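Local coordinates for uncharacterized protein (Thermus thermophilus, PDB 2DBS) that is of unknown function, a small plasmid-encoded DUF5647-family protein that pairs with a second copy of itself in the crystal, at the interface of chains A and B. Sequence-based numbering; all coordinates share one arbitrary frame. Chains: chain A/B, hypothetical protein TTHC002.

Contact 1: the interface of chains A and B. Residues chain A 39, 67, 74-75; chain B 37, 49, 65.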
loop_
_atom_site.group_PDB
_atom_site.type_symbol
_atom_site.label_atom_id
_atom_site.label_comp_id
_atom_site.label_asym_id
_atom_site.label_seq_id
_atom_site.Cartn_x
_atom_site.Cartn_y
_atom_site.Cartn_z
ATOM N N LEU A 39 2.808 -8.603 2.225
ATOM C CA LEU A 39 3.951 -8.311 1.345
ATOM C C LEU A 39 4.914 -9.486 1.120
ATOM O O LEU A 39 5.683 -9.482 0.165
ATOM C CB LEU A 39 4.743 -7.110 1.877
ATOM C CG LEU A 39 4.414 -5.688 1.407
ATOM C CD1 LEU A 39 3.229 -5.675 0.421
ATOM C CD2 LEU A 39 4.131 -4.827 2.623
ATOM N N LEU A 67 -0.534 -3.617 5.801
ATOM C CA LEU A 67 0.652 -4.260 5.262
ATOM C C LEU A 67 1.140 -5.286 6.249
ATOM O O LEU A 67 1.473 -4.952 7.379
ATOM C CB LEU A 67 1.744 -3.225 5.014
ATOM C CG LEU A 67 1.276 -1.883 4.460
ATOM C CD1 LEU A 67 2.514 -1.068 4.159
ATOM C CD2 LEU A 67 0.399 -2.053 3.211
ATOM N N ILE A 74 2.306 -4.839 9.983
ATOM C CA ILE A 74 3.515 -4.032 10.158
ATOM C C ILE A 74 3.210 -2.528 9.999
ATOM O O ILE A 74 3.882 -1.665 10.601
ATOM C CB ILE A 74 4.610 -4.520 9.144
ATOM C CG1 ILE A 74 5.472 -5.588 9.806
ATOM C CG2 ILE A 74 5.433 -3.368 8.609
ATOM C CD1 ILE A 74 6.194 -5.122 11.058
ATOM N N ARG A 75 2.182 -2.223 9.209
ATOM C CA ARG A 75 1.787 -0.840 9.007
ATOM C C ARG A 75 0.414 -0.702 8.377
ATOM O O ARG A 75 0.007 -1.543 7.588
ATOM C CB ARG A 75 2.809 -0.118 8.137
ATOM C CG ARG A 75 2.275 1.160 7.510
ATOM C CD ARG A 75 3.408 2.031 7.109
ATOM N NE ARG A 75 4.359 2.077 8.208
ATOM C CZ ARG A 75 5.585 1.565 8.154
ATOM N NH1 ARG A 75 6.013 0.975 7.040
ATOM N NH2 ARG A 75 6.366 1.619 9.228
ATOM N N LEU B 37 5.969 -0.770 -3.886
ATOM C CA LEU B 37 5.765 -2.093 -3.304
ATOM C C LEU B 37 5.381 -3.196 -4.284
ATOM O O LEU B 37 4.212 -3.358 -4.633
ATOM C CB LEU B 37 4.713 -2.050 -2.194
ATOM C CG LEU B 37 5.027 -1.198 -0.980
ATOM C CD1 LEU B 37 3.927 -1.392 0.032
ATOM C CD2 LEU B 37 6.364 -1.566 -0.394
ATOM N N LEU B 49 9.645 -1.341 2.183
ATOM C CA LEU B 49 8.912 -0.893 3.377
ATOM C C LEU B 49 9.900 -0.589 4.503
ATOM O O LEU B 49 9.665 0.293 5.319
ATOM C CB LEU B 49 7.872 -1.935 3.853
ATOM C CG LEU B 49 6.875 -1.452 4.942
ATOM C CD1 LEU B 49 5.971 -0.363 4.378
ATOM C CD2 LEU B 49 6.020 -2.607 5.469
ATOM N N TYR B 65 2.284 5.454 -2.455
ATOM C CA TYR B 65 2.493 4.030 -2.603
ATOM C C TYR B 65 2.157 3.607 -4.013
ATOM O O TYR B 65 1.082 3.900 -4.491
ATOM C CB TYR B 65 1.600 3.258 -1.626
ATOM C CG TYR B 65 2.221 3.082 -0.268
ATOM C CD1 TYR B 65 2.250 4.132 0.645
ATOM C CD2 TYR B 65 2.878 1.892 0.062
ATOM C CE1 TYR B 65 2.933 4.007 1.855
ATOM C CE2 TYR B 65 3.557 1.757 1.253
ATOM C CZ TYR B 65 3.586 2.814 2.142
ATOM O OH TYR B 65 4.294 2.694 3.306
#

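Contact 2: the interface of chains A and B. Residues chain A 81-83, 85; chain B 74-76.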
loop_
_atom_site.group_PDB
_atom_site.type_symbol
_atom_site.label_atom_id
_atom_site.label_comp_id
_atom_site.label_asym_id
_atom_site.label_seq_id
_atom_site.Cartn_x
_atom_site.Cartn_y
_atom_site.Cartn_z
ATOM N N LYS A 81 -6.399 9.100 -1.282
ATOM C CA LYS A 81 -6.933 8.804 -2.592
ATOM C C LYS A 81 -6.264 7.607 -3.218
ATOM O O LYS A 81 -5.189 7.203 -2.815
ATOM C CB LYS A 81 -6.800 10.014 -3.512
ATOM C CG LYS A 81 -8.135 10.709 -3.779
ATOM C CD LYS A 81 -8.944 10.045 -4.921
ATOM C CE LYS A 81 -9.147 8.517 -4.773
ATOM N NZ LYS A 81 -9.881 8.077 -3.552
ATOM N N GLU A 82 -6.939 7.031 -4.199
ATOM C CA GLU A 82 -6.445 5.877 -4.930
ATOM C C GLU A 82 -6.395 6.255 -6.396
ATOM O O GLU A 82 -7.142 7.111 -6.849
ATOM C CB GLU A 82 -7.384 4.706 -4.745
ATOM C CG GLU A 82 -7.464 4.237 -3.344
ATOM C CD GLU A 82 -8.601 3.291 -3.156
ATOM O OE1 GLU A 82 -9.743 3.771 -3.056
ATOM O OE2 GLU A 82 -8.360 2.071 -3.122
ATOM N N VAL A 83 -5.507 5.611 -7.134
ATOM C CA VAL A 83 -5.343 5.899 -8.543
ATOM C C VAL A 83 -5.064 4.609 -9.271
ATOM O O VAL A 83 -4.106 3.913 -8.962
ATOM C CB VAL A 83 -4.167 6.845 -8.769
ATOM C CG1 VAL A 83 -4.008 7.122 -10.246
ATOM C CG2 VAL A 83 -4.386 8.132 -7.999
ATOM N N VAL A 85 -4.000 2.301 -12.486
ATOM C CA VAL A 85 -3.074 2.361 -13.613
ATOM C C VAL A 85 -3.410 1.098 -14.439
ATOM O O VAL A 85 -3.805 0.088 -13.866
ATOM C CB VAL A 85 -1.604 2.335 -13.120
ATOM C CG1 VAL A 85 -0.755 3.255 -13.981
ATOM C CG2 VAL A 85 -1.525 2.762 -11.650
ATOM N N ILE B 74 0.125 -1.071 -10.833
ATOM C CA ILE B 74 -1.287 -1.428 -10.946
ATOM C C ILE B 74 -2.172 -0.387 -10.220
ATOM O O ILE B 74 -3.306 -0.141 -10.618
ATOM C CB ILE B 74 -1.527 -2.871 -10.397
ATOM C CG1 ILE B 74 -0.720 -3.864 -11.225
ATOM C CG2 ILE B 74 -2.976 -3.248 -10.489
ATOM C CD1 ILE B 74 -1.061 -3.826 -12.698
ATOM N N ARG B 75 -1.646 0.246 -9.179
ATOM C CA ARG B 75 -2.413 1.255 -8.472
ATOM C C ARG B 75 -1.538 2.151 -7.603
ATOM O O ARG B 75 -0.491 1.727 -7.129
ATOM C CB ARG B 75 -3.495 0.586 -7.617
ATOM C CG ARG B 75 -4.217 1.540 -6.688
ATOM C CD ARG B 75 -5.267 0.823 -5.879
ATOM N NE ARG B 75 -6.483 0.587 -6.641
ATOM C CZ ARG B 75 -7.484 -0.185 -6.229
ATOM N NH1 ARG B 75 -7.410 -0.800 -5.060
ATOM N NH2 ARG B 75 -8.561 -0.347 -6.993
ATOM N N LEU B 76 -1.977 3.394 -7.411
ATOM C CA LEU B 76 -1.265 4.365 -6.590
ATOM C C LEU B 76 -2.166 4.810 -5.421
ATOM O O LEU B 76 -3.317 5.177 -5.634
ATOM C CB LEU B 76 -0.872 5.592 -7.425
ATOM C CG LEU B 76 0.013 5.534 -8.682
ATOM C CD1 LEU B 76 0.404 6.943 -9.023
ATOM C CD2 LEU B 76 1.283 4.741 -8.466
#

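Contact 3: the interface of chains A and B. Residues chain A 52-53, 65, 82, 84; chain B 75-77.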
loop_
_atom_site.group_PDB
_atom_site.type_symbol
_atom_site.label_atom_id
_atom_site.label_comp_id
_atom_site.label_asym_id
_atom_site.label_seq_id
_atom_site.Cartn_x
_atom_site.Cartn_y
_atom_site.Cartn_z
ATOM N N ALA A 52 -9.941 -5.937 -4.095
ATOM C CA ALA A 52 -10.046 -4.487 -3.942
ATOM C C ALA A 52 -10.250 -3.789 -5.275
ATOM O O ALA A 52 -10.814 -2.693 -5.331
ATOM C CB ALA A 52 -8.800 -3.936 -3.240
HETATM N N MSE A 53 -9.788 -4.424 -6.346
HETATM C CA MSE A 53 -9.939 -3.862 -7.679
HETATM C C MSE A 53 -11.412 -4.007 -8.108
HETATM O O MSE A 53 -11.867 -3.318 -9.024
HETATM C CB MSE A 53 -9.012 -4.589 -8.669
HETATM C CG MSE A 53 -7.514 -4.525 -8.345
HETATM SE SE MSE A 53 -6.645 -2.839 -8.717
HETATM C CE MSE A 53 -6.516 -2.947 -10.636
ATOM N N TYR A 65 -5.319 -0.046 4.221
ATOM C CA TYR A 65 -4.448 -1.121 3.830
ATOM C C TYR A 65 -3.639 -1.570 5.018
ATOM O O TYR A 65 -3.044 -0.759 5.712
ATOM C CB TYR A 65 -3.536 -0.660 2.699
ATOM C CG TYR A 65 -4.295 -0.359 1.431
ATOM C CD1 TYR A 65 -4.864 0.892 1.218
ATOM C CD2 TYR A 65 -4.462 -1.343 0.446
ATOM C CE1 TYR A 65 -5.572 1.155 0.058
ATOM C CE2 TYR A 65 -5.165 -1.085 -0.704
ATOM C CZ TYR A 65 -5.713 0.168 -0.895
ATOM O OH TYR A 65 -6.342 0.462 -2.062
ATOM N N GLU A 82 -6.939 7.031 -4.199
ATOM C CA GLU A 82 -6.445 5.877 -4.930
ATOM C C GLU A 82 -6.395 6.255 -6.396
ATOM O O GLU A 82 -7.142 7.111 -6.849
ATOM C CB GLU A 82 -7.384 4.706 -4.745
ATOM C CG GLU A 82 -7.464 4.237 -3.344
ATOM C CD GLU A 82 -8.601 3.291 -3.156
ATOM O OE1 GLU A 82 -9.743 3.771 -3.056
ATOM O OE2 GLU A 82 -8.360 2.071 -3.122
ATOM N N GLU A 84 -5.911 4.295 -10.243
ATOM C CA GLU A 84 -5.755 3.073 -11.008
ATOM C C GLU A 84 -4.816 3.303 -12.189
ATOM O O GLU A 84 -4.806 4.367 -12.799
ATOM C CB GLU A 84 -7.139 2.599 -11.481
ATOM C CG GLU A 84 -7.159 1.298 -12.266
ATOM C CD GLU A 84 -6.767 0.088 -11.425
ATOM O OE1 GLU A 84 -5.739 -0.560 -11.764
ATOM O OE2 GLU A 84 -7.489 -0.212 -10.435
ATOM N N ARG B 75 -1.646 0.246 -9.179
ATOM C CA ARG B 75 -2.413 1.255 -8.472
ATOM C C ARG B 75 -1.538 2.151 -7.603
ATOM O O ARG B 75 -0.491 1.727 -7.129
ATOM C CB ARG B 75 -3.495 0.586 -7.617
ATOM C CG ARG B 75 -4.217 1.540 -6.688
ATOM C CD ARG B 75 -5.267 0.823 -5.879
ATOM N NE ARG B 75 -6.483 0.587 -6.641
ATOM C CZ ARG B 75 -7.484 -0.185 -6.229
ATOM N NH1 ARG B 75 -7.410 -0.800 -5.060
ATOM N NH2 ARG B 75 -8.561 -0.347 -6.993
ATOM N N LEU B 76 -1.977 3.394 -7.411
ATOM C CA LEU B 76 -1.265 4.365 -6.590
ATOM C C LEU B 76 -2.166 4.810 -5.421
ATOM O O LEU B 76 -3.317 5.177 -5.634
ATOM C CB LEU B 76 -0.872 5.592 -7.425
ATOM C CG LEU B 76 0.013 5.534 -8.682
ATOM C CD1 LEU B 76 0.404 6.943 -9.023
ATOM C CD2 LEU B 76 1.283 4.741 -8.466
ATOM N N LEU B 77 -1.646 4.767 -4.192
ATOM C CA LEU B 77 -2.402 5.164 -3.001
ATOM C C LEU B 77 -1.842 6.496 -2.535
ATOM O O LEU B 77 -0.671 6.582 -2.172
ATOM C CB LEU B 77 -2.229 4.116 -1.900
ATOM C CG LEU B 77 -2.352 2.685 -2.435
ATOM C CD1 LEU B 77 -1.697 1.699 -1.522
ATOM C CD2 LEU B 77 -3.825 2.350 -2.640
#

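Contact 4: the interface of chains A and B. Residues chain A 75-77; chain B 65, 81-84.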
loop_
_atom_site.group_PDB
_atom_site.type_symbol
_atom_site.label_atom_id
_atom_site.label_comp_id
_atom_site.label_asym_id
_atom_site.label_seq_id
_atom_site.Cartn_x
_atom_site.Cartn_y
_atom_site.Cartn_z
ATOM N N ARG A 75 2.182 -2.223 9.209
ATOM C CA ARG A 75 1.787 -0.840 9.007
ATOM C C ARG A 75 0.414 -0.702 8.377
ATOM O O ARG A 75 0.007 -1.543 7.588
ATOM C CB ARG A 75 2.809 -0.118 8.137
ATOM C CG ARG A 75 2.275 1.160 7.510
ATOM C CD ARG A 75 3.408 2.031 7.109
ATOM N NE ARG A 75 4.359 2.077 8.208
ATOM C CZ ARG A 75 5.585 1.565 8.154
ATOM N NH1 ARG A 75 6.013 0.975 7.040
ATOM N NH2 ARG A 75 6.366 1.619 9.228
ATOM N N LEU A 76 -0.281 0.378 8.724
ATOM C CA LEU A 76 -1.616 0.682 8.198
ATOM C C LEU A 76 -1.536 1.972 7.387
ATOM O O LEU A 76 -0.952 2.939 7.852
ATOM C CB LEU A 76 -2.604 0.906 9.347
ATOM C CG LEU A 76 -3.773 -0.048 9.609
ATOM C CD1 LEU A 76 -3.329 -1.505 9.549
ATOM C CD2 LEU A 76 -4.342 0.278 10.975
ATOM N N LEU A 77 -2.104 1.984 6.180
ATOM C CA LEU A 77 -2.122 3.181 5.347
ATOM C C LEU A 77 -3.568 3.664 5.321
ATOM O O LEU A 77 -4.461 2.943 4.889
ATOM C CB LEU A 77 -1.660 2.882 3.914
ATOM C CG LEU A 77 -0.477 1.952 3.678
ATOM C CD1 LEU A 77 0.015 2.164 2.288
ATOM C CD2 LEU A 77 0.651 2.221 4.657
ATOM N N TYR B 65 2.284 5.454 -2.455
ATOM C CA TYR B 65 2.493 4.030 -2.603
ATOM C C TYR B 65 2.157 3.607 -4.013
ATOM O O TYR B 65 1.082 3.900 -4.491
ATOM C CB TYR B 65 1.600 3.258 -1.626
ATOM C CG TYR B 65 2.221 3.082 -0.268
ATOM C CD1 TYR B 65 2.250 4.132 0.645
ATOM C CD2 TYR B 65 2.878 1.892 0.062
ATOM C CE1 TYR B 65 2.933 4.007 1.855
ATOM C CE2 TYR B 65 3.557 1.757 1.253
ATOM C CZ TYR B 65 3.586 2.814 2.142
ATOM O OH TYR B 65 4.294 2.694 3.306
ATOM N N LYS B 81 -3.063 9.482 5.850
ATOM C CA LYS B 81 -2.303 9.295 7.075
ATOM C C LYS B 81 -1.693 7.908 7.134
ATOM O O LYS B 81 -2.140 6.982 6.471
ATOM C CB LYS B 81 -3.182 9.520 8.310
ATOM C CG LYS B 81 -3.365 10.991 8.718
ATOM C CD LYS B 81 -4.035 11.083 10.087
ATOM C CE LYS B 81 -4.473 12.497 10.425
ATOM N NZ LYS B 81 -5.367 12.528 11.629
ATOM N N GLU B 82 -0.652 7.785 7.941
ATOM C CA GLU B 82 0.049 6.528 8.114
ATOM C C GLU B 82 -0.080 6.181 9.591
ATOM O O GLU B 82 -0.241 7.065 10.428
ATOM C CB GLU B 82 1.516 6.698 7.750
ATOM C CG GLU B 82 2.179 5.496 7.128
ATOM C CD GLU B 82 2.160 5.548 5.611
ATOM O OE1 GLU B 82 1.187 5.047 5.009
ATOM O OE2 GLU B 82 3.110 6.100 5.010
ATOM N N VAL B 83 -0.011 4.894 9.906
ATOM C CA VAL B 83 -0.139 4.436 11.279
ATOM C C VAL B 83 0.795 3.264 11.526
ATOM O O VAL B 83 0.687 2.238 10.870
ATOM C CB VAL B 83 -1.575 3.984 11.574
ATOM C CG1 VAL B 83 -1.734 3.694 13.049
ATOM C CG2 VAL B 83 -2.568 5.048 11.114
ATOM N N GLU B 84 1.716 3.422 12.467
ATOM C CA GLU B 84 2.660 2.361 12.794
ATOM C C GLU B 84 1.947 1.399 13.715
ATOM O O GLU B 84 1.412 1.796 14.743
ATOM C CB GLU B 84 3.891 2.946 13.492
ATOM C CG GLU B 84 5.219 2.557 12.864
ATOM C CD GLU B 84 5.236 2.785 11.358
ATOM O OE1 GLU B 84 4.526 2.061 10.632
ATOM O OE2 GLU B 84 5.958 3.687 10.897
#

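Contact 1: the interface of chains A and B
The guanidinium of A:Arg75 meets B:Leu49 at its edge, with methyl CD1 of the leucine lying in the guanidinium plane. NH1 is the nitrogen turned towards that branch and also lies 3.3 Å from CG of B:Leu49. The arginine chain bends at chi3 (-46°), which swings the guanidinium back beside the leucine, and the two side chains run past each other in opposite directions. The ring of B:Tyr65 is tilted 42° from the guanidinium; CD1 of B:Leu37, from its own chain, sits at the ring edge in plane, while the tyrosine hydroxyl OH approaches CD of A:Arg75 at 4.0 Å.

B:Leu49 is the knob of this patch. Its CG stands anti to the backbone N (chi1 -169°), reaching off its helix with both methyls directed at chain A. CD1 touches A:Leu67 CD1 at 3.5 Å, the two side chains crossing at a slant. CD2 presses on A:Ile74 CG2 at 3.3 Å, tighter than usual for two carbons. On another flank CD2 faces CD2 of A:Leu39 at 4.1 Å, the side chains nearly perpendicular. B:Leu37 extends the apolar surface, its CD1 4.3 Å from A:Leu39 CD2.

The knob comes from helix 42-53 of chain B and fits against strands 63-69 and 72-79 of chain A, with A:Leu39 supplied by the loop after strand 33-38.

Contact 2: the interface of chains A and B
A:Glu82 and B:Arg75 cross at a slant, their carboxylate and guanidinium planes turned 64° apart, so the charges meet over a face and not edge to edge. OE2 of A:Glu82 stands above one face of the guanidinium, towards its rim, and forms a salt bridge to NH1 of B:Arg75 at 3.6 Å. The arginine leaves its strand with CG anti to the backbone N (chi1 172°), stays extended through chi2 and bends at chi3, which turns the guanidinium towards the glutamate. Replacing B:Arg75 with an alanine would probably leave the A:Glu82 carboxylate without this cationic mate across the interface.

Beside this pair, A:Val83 and B:Leu76 face each other, CB to CB at 3.8 Å. Their backbones are joined both ways: N of A:Val83 donates to O of B:Leu76 at 2.7 Å, and N of B:Leu76 donates to O of A:Val83 in the straighter bond, 164° at the hydrogen. Further along, N of A:Val85 reaches O of B:Ile74 at 3.2 Å, from well above the carbonyl plane. CG2 of A:Val85 packs on CA of B:Arg75 at 3.6 Å.

The site joins strand 81-84 of chain A, and A:Val85 just beyond it, antiparallel to strand 72-79 of chain B.

Contact 3: the interface of chains A and B
This is an antiparallel strand-to-strand interface between two copies of one protein, in which A:Glu82 pairs with B:Leu77 and A:Glu84 with B:Arg75; it extends a sheet across the chains and probably holds the dimer of the deposited assembly together. The guanidinium of B:Arg75 is received in a partly acidic niche of chain A. Selenium of the selenomethionine A:Met53 lies over one face, 3.7 Å from CZ, opposite the face taken by A:Glu82. The bend at chi2 of A:Met53 (-75°) brings the selenium over the guanidinium. Carbonyl O of A:Ala52 lies at the guanidinium edge, in plane.

NH2 of B:Arg75 makes a salt bridge to OE2 of A:Glu84 at 3.6 Å, the carboxylate turned 61° from the guanidinium. NH1 gives a weak hydrogen bond to OH of A:Tyr65. Two carboxylates near one arginine would probably stabilise its positive charge.

B:Leu77 crosses A:Tyr65 at a slant: its CD1 sits above the middle of the ring, while CD2 touches ring carbon CZ at 3.4 Å. The phenol is in turn fixed within its own chain: OH of A:Tyr65 donates to OE2 of A:Glu82 at 2.8 Å, on the anti side of that oxygen, 25° out of the carboxylate plane.

Contact 4: the interface of chains A and B
Methyl CD1 of A:Leu77 sits squarely over one face of the B:Tyr65 ring, 3.3 Å from its centroid, a CH-pi contact at the core of an antiparallel beta pairing between two DUF5647-family chains. CG of A:Leu77 lies anti to its carbonyl carbon (chi1 -41°), and its side chain comes at the ring from the opposite direction. An alanine replacing B:Tyr65 would probably deprive this methyl of its aromatic bed and leave a gap beneath A:Leu77.

Next outward, A:Leu77 and B:Glu82 lie side by side, pointing the same way. The glutamate's carboxylate oxygen OE2 is at the in-plane edge of the tyrosine ring, while CG of B:Glu82 packs on CD of A:Arg75 at 3.7 Å. CB of A:Leu76 meets CB of B:Val83 at 3.9 Å, and their backbones exchange bonds: N of A:Leu76 to O of B:Val83 at 3.0 Å, and N of B:Val83 to O of A:Leu76 at 3.0 Å.

At the rim A:Arg75 forms a salt bridge with B:Glu84, modelled too close for its details, the 74° turn between the planes included, to be trusted. NE approaches the syn side of OE1, which lies 17° out of the guanidinium plane; NH2 is 2.7 Å from OE2 of B:Glu84, a possible but equally doubtful hydrogen bond.

Contacts 2 and 3 are two aspects of one seam, their C-alpha centres about 4 Å apart and A:Glu82, B:Arg75 and B:Leu76 common to both. Contact 4, about 14 Å from contact 3 and 16 Å from contact 2, repeats the backbone pairing of strands 72-79 and 81-84 with the chains exchanged, but its arginine settles differently. Contact 1 lies about 8 Å from contact 4, sharing A:Arg75 and B:Tyr65. Helix 42-53 serves contact 1 from chain B and contact 3 from chain A. Two reciprocal strand pairings are consistent with a dimer, though the structure alone does not show that it forms in solution.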